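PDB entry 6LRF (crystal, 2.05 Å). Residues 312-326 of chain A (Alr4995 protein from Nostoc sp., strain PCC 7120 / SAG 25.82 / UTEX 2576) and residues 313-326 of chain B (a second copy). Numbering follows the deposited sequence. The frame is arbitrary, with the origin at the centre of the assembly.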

# COMPACT_ATOMS: atom_id res chain seq x y z
N GLY A 312 15.36 10.71 -30.91
CA GLY A 312 15.64 11.64 -31.99
C GLY A 312 16.22 12.93 -31.47
O GLY A 312 16.69 13.03 -30.33
N SER A 313 16.17 13.96 -32.31
CA SER A 313 16.73 15.24 -31.93
C SER A 313 15.90 16.33 -32.56
O SER A 313 14.97 16.06 -33.32
N PHE A 314 16.24 17.57 -32.26
CA PHE A 314 15.45 18.67 -32.78
C PHE A 314 16.30 19.92 -32.95
O PHE A 314 17.40 20.01 -32.42
N GLN A 315 15.74 20.88 -33.68
CA GLN A 315 16.25 22.23 -33.70
C GLN A 315 15.03 23.13 -33.88
O GLN A 315 14.34 23.04 -34.90
N VAL A 316 14.74 23.96 -32.89
CA VAL A 316 13.67 24.93 -33.06
C VAL A 316 14.14 25.99 -34.06
O VAL A 316 15.14 26.67 -33.84
N LEU A 317 13.44 26.09 -35.18
CA LEU A 317 13.83 27.01 -36.24
C LEU A 317 13.34 28.43 -35.98
O LEU A 317 14.01 29.42 -36.32
N ASN A 318 12.14 28.53 -35.42
CA ASN A 318 11.61 29.82 -35.03
C ASN A 318 10.47 29.67 -34.06
O ASN A 318 9.80 28.65 -34.02
N PHE A 319 10.29 30.71 -33.26
CA PHE A 319 9.28 30.73 -32.23
C PHE A 319 8.69 32.12 -32.23
O PHE A 319 9.40 33.11 -32.14
N ASN A 320 7.37 32.20 -32.38
CA ASN A 320 6.72 33.50 -32.46
C ASN A 320 5.67 33.66 -31.37
O ASN A 320 4.77 32.83 -31.23
N LEU A 321 5.83 34.71 -30.57
CA LEU A 321 5.00 34.93 -29.38
C LEU A 321 3.53 35.25 -29.66
O LEU A 321 2.65 34.87 -28.89
N GLY A 322 3.25 35.95 -30.75
CA GLY A 322 1.89 36.46 -30.94
C GLY A 322 1.75 37.74 -30.13
O GLY A 322 2.18 37.80 -28.98
N GLU A 323 1.15 38.77 -30.71
CA GLU A 323 1.39 40.12 -30.19
C GLU A 323 0.37 40.67 -29.18
O GLU A 323 0.51 41.81 -28.74
N GLN A 324 -0.64 39.89 -28.80
CA GLN A 324 -1.45 40.28 -27.64
C GLN A 324 -1.35 39.25 -26.51
O GLN A 324 -1.15 38.06 -26.75
N ARG A 325 -1.51 39.74 -25.28
CA ARG A 325 -1.23 38.96 -24.08
C ARG A 325 -1.89 37.58 -24.04
O ARG A 325 -1.36 36.66 -23.43
N GLN A 326 -3.03 37.44 -24.69
CA GLN A 326 -3.78 36.18 -24.60
C GLN A 326 -3.62 35.31 -25.85
O GLN A 326 -4.03 34.14 -25.84
N SER B 313 0.33 37.29 -11.90
CA SER B 313 0.07 37.14 -13.32
C SER B 313 1.33 37.52 -14.06
O SER B 313 2.28 38.02 -13.45
N PHE B 314 1.36 37.28 -15.37
CA PHE B 314 2.58 37.54 -16.11
C PHE B 314 2.30 37.99 -17.52
O PHE B 314 1.22 37.79 -18.05
N GLN B 315 3.32 38.56 -18.14
CA GLN B 315 3.29 38.88 -19.55
C GLN B 315 4.70 38.64 -20.09
O GLN B 315 5.65 39.25 -19.61
N VAL B 316 4.84 37.74 -21.05
CA VAL B 316 6.15 37.55 -21.67
C VAL B 316 6.41 38.72 -22.63
O VAL B 316 5.72 38.88 -23.62
N LEU B 317 7.39 39.56 -22.32
CA LEU B 317 7.62 40.76 -23.12
C LEU B 317 8.41 40.46 -24.39
O LEU B 317 8.27 41.16 -25.40
N ASN B 318 9.25 39.43 -24.34
CA ASN B 318 10.05 39.06 -25.50
C ASN B 318 10.74 37.72 -25.32
O ASN B 318 10.92 37.24 -24.21
N PHE B 319 11.14 37.14 -26.44
CA PHE B 319 11.81 35.85 -26.44
C PHE B 319 12.89 35.87 -27.51
O PHE B 319 12.60 36.10 -28.68
N ASN B 320 14.14 35.66 -27.10
CA ASN B 320 15.24 35.51 -28.05
C ASN B 320 15.63 34.04 -28.16
O ASN B 320 16.13 33.45 -27.20
N LEU B 321 15.35 33.45 -29.32
CA LEU B 321 15.58 32.04 -29.57
C LEU B 321 17.03 31.72 -29.92
O LEU B 321 17.57 32.28 -30.87
N GLY B 322 17.63 30.79 -29.19
CA GLY B 322 18.93 30.26 -29.58
C GLY B 322 18.95 29.68 -31.00
O GLY B 322 17.99 29.07 -31.44
N GLU B 323 20.06 29.88 -31.71
CA GLU B 323 20.17 29.42 -33.09
C GLU B 323 20.16 27.88 -33.23
O GLU B 323 19.54 27.35 -34.15
N GLN B 324 20.84 27.17 -32.33
CA GLN B 324 20.89 25.70 -32.35
C GLN B 324 20.23 25.14 -31.11
O GLN B 324 19.89 25.88 -30.17
N ARG B 325 20.08 23.83 -31.08
CA ARG B 325 19.53 23.16 -29.92
C ARG B 325 20.32 23.50 -28.64
O ARG B 325 19.72 23.67 -27.59
N GLN B 326 21.65 23.60 -28.73
CA GLN B 326 22.44 23.84 -27.52
C GLN B 326 22.66 25.33 -27.20
O GLN B 326 23.15 25.66 -26.13

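The contact between these two copies of Alr4995 is a small apolar core built from equivalent residues on both chains, flanked by polar arms that hydrogen-bond across the contact at one end only, and it illustrates how near-twofold pairing can preserve packing while polar detail diverges. At its centre the side chains of Phe319(A) and Phe319(B), both t at chi1 and both pointing toward the opposing stretch, meet edge-to-face: the edge of Phe319(A) approaches the face of Phe319(B), with ring centroids 4.9 Å apart and planes at 50°. Leucines extend the core. Leu321(B), t at chi1 and p at chi2, places CD2 3.9 Å from CG1 of Val316(A) and 3.7 Å from CA of Asn318(A), so a methyl lies against backbone as well as side chain. Leu321(A) reaches the equivalent surface by a different conformation, its chi1 at -96° between wells, with CD1 3.8 Å from CG1 of Val316(B).

The arginines diverge more. Arg325(B) is fully extended, t from chi1 to chi3, and crosses the ring of Phe314(A), whose p rotamer offers a face to it; CD lies 3.9 Å from the ring centroid, a CH-pi contact. Beyond the ring, NH1 of Arg325(B) donates to OG of Ser313(A) at 3.2 Å, and a water accepts from this same NH1 and donates to O of Gly312(A), both at 2.8 Å. Farther along the strand, Gln315(A), t at chi1 and chi2, directs NE2 to O of Glu323(B), a 2.9 Å hydrogen bond with nearly linear geometry. A second water accepts from NE2 of Gln315(A) at 3.0 Å and donates to OE2 of Glu323(B) at 2.9 Å. At the other end, Arg325(A) bends at chi3 (-28°), and the face of its guanidinium lies over OE1 of Gln315(B); NH1 of Arg325(A) is 3.4 Å from that OE1, but the angle is too poor for a hydrogen bond, and this NH1 is hydrogen-bonded elsewhere in the structure.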

# COMPACT_ATOMS: atom_id res chain seq x y z
CB SER A 313 18.20 15.35 -32.36
OG SER A 313 18.85 16.45 -31.73
CB PHE A 314 14.26 18.97 -31.86
CG PHE A 314 14.67 19.42 -30.50
CD1 PHE A 314 14.95 20.76 -30.24
CD2 PHE A 314 14.78 18.52 -29.46
CE1 PHE A 314 15.34 21.17 -28.98
CE2 PHE A 314 15.17 18.93 -28.21
CZ PHE A 314 15.45 20.25 -27.98
CB GLN A 315 17.27 22.45 -34.83
CG GLN A 315 17.92 23.85 -34.82
CD GLN A 315 18.56 24.23 -36.15
OE1 GLN A 315 18.47 23.48 -37.13
NE2 GLN A 315 19.20 25.39 -36.20
CB VAL A 316 13.27 25.54 -31.72
CG1 VAL A 316 12.07 26.48 -31.89
CG2 VAL A 316 12.92 24.42 -30.75
CB LEU A 317 13.30 26.53 -37.59
CG LEU A 317 13.84 25.18 -38.06
CD1 LEU A 317 13.33 24.87 -39.46
CD2 LEU A 317 15.36 25.20 -38.03
CB ASN A 318 11.17 30.63 -36.26
CG ASN A 318 10.12 29.93 -37.07
OD1 ASN A 318 8.98 29.80 -36.63
ND2 ASN A 318 10.49 29.49 -38.27
CB PHE A 319 9.89 30.40 -30.86
CG PHE A 319 8.91 30.45 -29.75
CD1 PHE A 319 8.08 29.38 -29.49
CD2 PHE A 319 8.79 31.59 -28.96
CE1 PHE A 319 7.15 29.43 -28.47
CE2 PHE A 319 7.87 31.64 -27.94
CZ PHE A 319 7.04 30.56 -27.70
CB ASN A 320 6.13 33.67 -33.86
CG ASN A 320 7.21 33.66 -34.95
OD1 ASN A 320 7.33 32.69 -35.71
ND2 ASN A 320 8.02 34.72 -34.99
CB LEU A 321 5.59 36.06 -28.54
CG LEU A 321 6.49 35.63 -27.38
CD1 LEU A 321 6.99 36.84 -26.60
CD2 LEU A 321 5.75 34.68 -26.47
CB GLU A 323 1.55 41.10 -31.35
CG GLU A 323 0.48 41.03 -32.42
CD GLU A 323 0.50 42.26 -33.32
OE1 GLU A 323 1.45 43.07 -33.18
OE2 GLU A 323 -0.42 42.41 -34.15
CB GLN A 324 -2.91 40.51 -28.03
CG GLN A 324 -3.10 41.76 -28.89
CD GLN A 324 -4.56 42.01 -29.25
OE1 GLN A 324 -5.21 41.15 -29.86
NE2 GLN A 324 -5.07 43.18 -28.89
CB ARG A 325 -1.66 39.77 -22.84
CG ARG A 325 -1.18 39.20 -21.50
CD ARG A 325 -1.62 40.08 -20.34
NE ARG A 325 -1.76 41.48 -20.75
CZ ARG A 325 -1.29 42.52 -20.07
NH1 ARG A 325 -0.63 42.33 -18.93
NH2 ARG A 325 -1.48 43.76 -20.53
CB GLN A 326 -5.27 36.44 -24.35
CG GLN A 326 -5.61 37.02 -22.98
CD GLN A 326 -5.40 38.53 -22.93
OE1 GLN A 326 -5.40 39.20 -23.96
NE2 GLN A 326 -5.22 39.07 -21.72
CB SER B 313 -1.11 38.02 -13.79
OG SER B 313 -0.79 39.39 -13.71
CB PHE B 314 3.47 36.29 -16.15
CG PHE B 314 2.88 35.15 -16.93
CD1 PHE B 314 3.02 35.08 -18.31
CD2 PHE B 314 2.18 34.15 -16.28
CE1 PHE B 314 2.45 34.04 -19.03
CE2 PHE B 314 1.62 33.10 -17.00
CZ PHE B 314 1.76 33.05 -18.37
CB GLN B 315 2.86 40.34 -19.76
CG GLN B 315 2.42 40.68 -21.18
CD GLN B 315 2.17 42.17 -21.37
OE1 GLN B 315 2.32 42.97 -20.44
NE2 GLN B 315 1.79 42.54 -22.59
CB VAL B 316 6.26 36.21 -22.42
CG1 VAL B 316 7.67 36.01 -22.94
CG2 VAL B 316 5.85 35.06 -21.50
CB LEU B 317 8.34 41.80 -22.29
CG LEU B 317 7.49 42.16 -21.08
CD1 LEU B 317 8.16 43.24 -20.25
CD2 LEU B 317 6.09 42.59 -21.54
CB ASN B 318 11.10 40.14 -25.80
CG ASN B 318 11.98 40.43 -24.61
OD1 ASN B 318 12.89 39.67 -24.30
ND2 ASN B 318 11.71 41.55 -23.93
CB PHE B 319 10.82 34.72 -26.70
CG PHE B 319 11.35 33.36 -26.45
CD1 PHE B 319 11.14 32.73 -25.23
CD2 PHE B 319 12.07 32.68 -27.43
CE1 PHE B 319 11.64 31.46 -24.99
CE2 PHE B 319 12.58 31.41 -27.19
CZ PHE B 319 12.36 30.80 -25.97
CB ASN B 320 16.43 36.37 -27.63
CG ASN B 320 16.15 37.86 -27.74
OD1 ASN B 320 14.99 38.29 -27.87
ND2 ASN B 320 17.20 38.67 -27.69
CB LEU B 321 14.70 31.56 -30.73
CG LEU B 321 14.87 30.07 -31.07
CD1 LEU B 321 14.37 29.18 -29.92
CD2 LEU B 321 14.18 29.72 -32.40
CB GLU B 323 21.44 30.01 -33.70
CG GLU B 323 21.85 29.39 -35.04
CD GLU B 323 21.13 30.00 -36.24
OE1 GLU B 323 20.53 31.10 -36.10
OE2 GLU B 323 21.15 29.38 -37.32
CB GLN B 324 22.33 25.18 -32.42
CG GLN B 324 23.16 25.75 -33.56
CD GLN B 324 22.77 25.16 -34.89
OE1 GLN B 324 22.14 24.11 -34.95
NE2 GLN B 324 23.16 25.82 -35.98
CB ARG B 325 19.51 21.64 -30.14
CG ARG B 325 19.05 20.91 -28.89
CD ARG B 325 18.94 19.41 -29.07
NE ARG B 325 18.88 18.79 -27.76
CZ ARG B 325 18.90 17.48 -27.54
NH1 ARG B 325 18.99 16.63 -28.55
NH2 ARG B 325 18.84 17.04 -26.29
CB GLN B 326 23.80 23.14 -27.63
CG GLN B 326 23.67 21.62 -27.67
CD GLN B 326 23.05 21.06 -26.41
OE1 GLN B 326 23.13 21.68 -25.34
NE2 GLN B 326 22.42 19.90 -26.53
O HOH W 1 19.03 13.92 -29.12
O HOH W 2 20.42 26.85 -38.46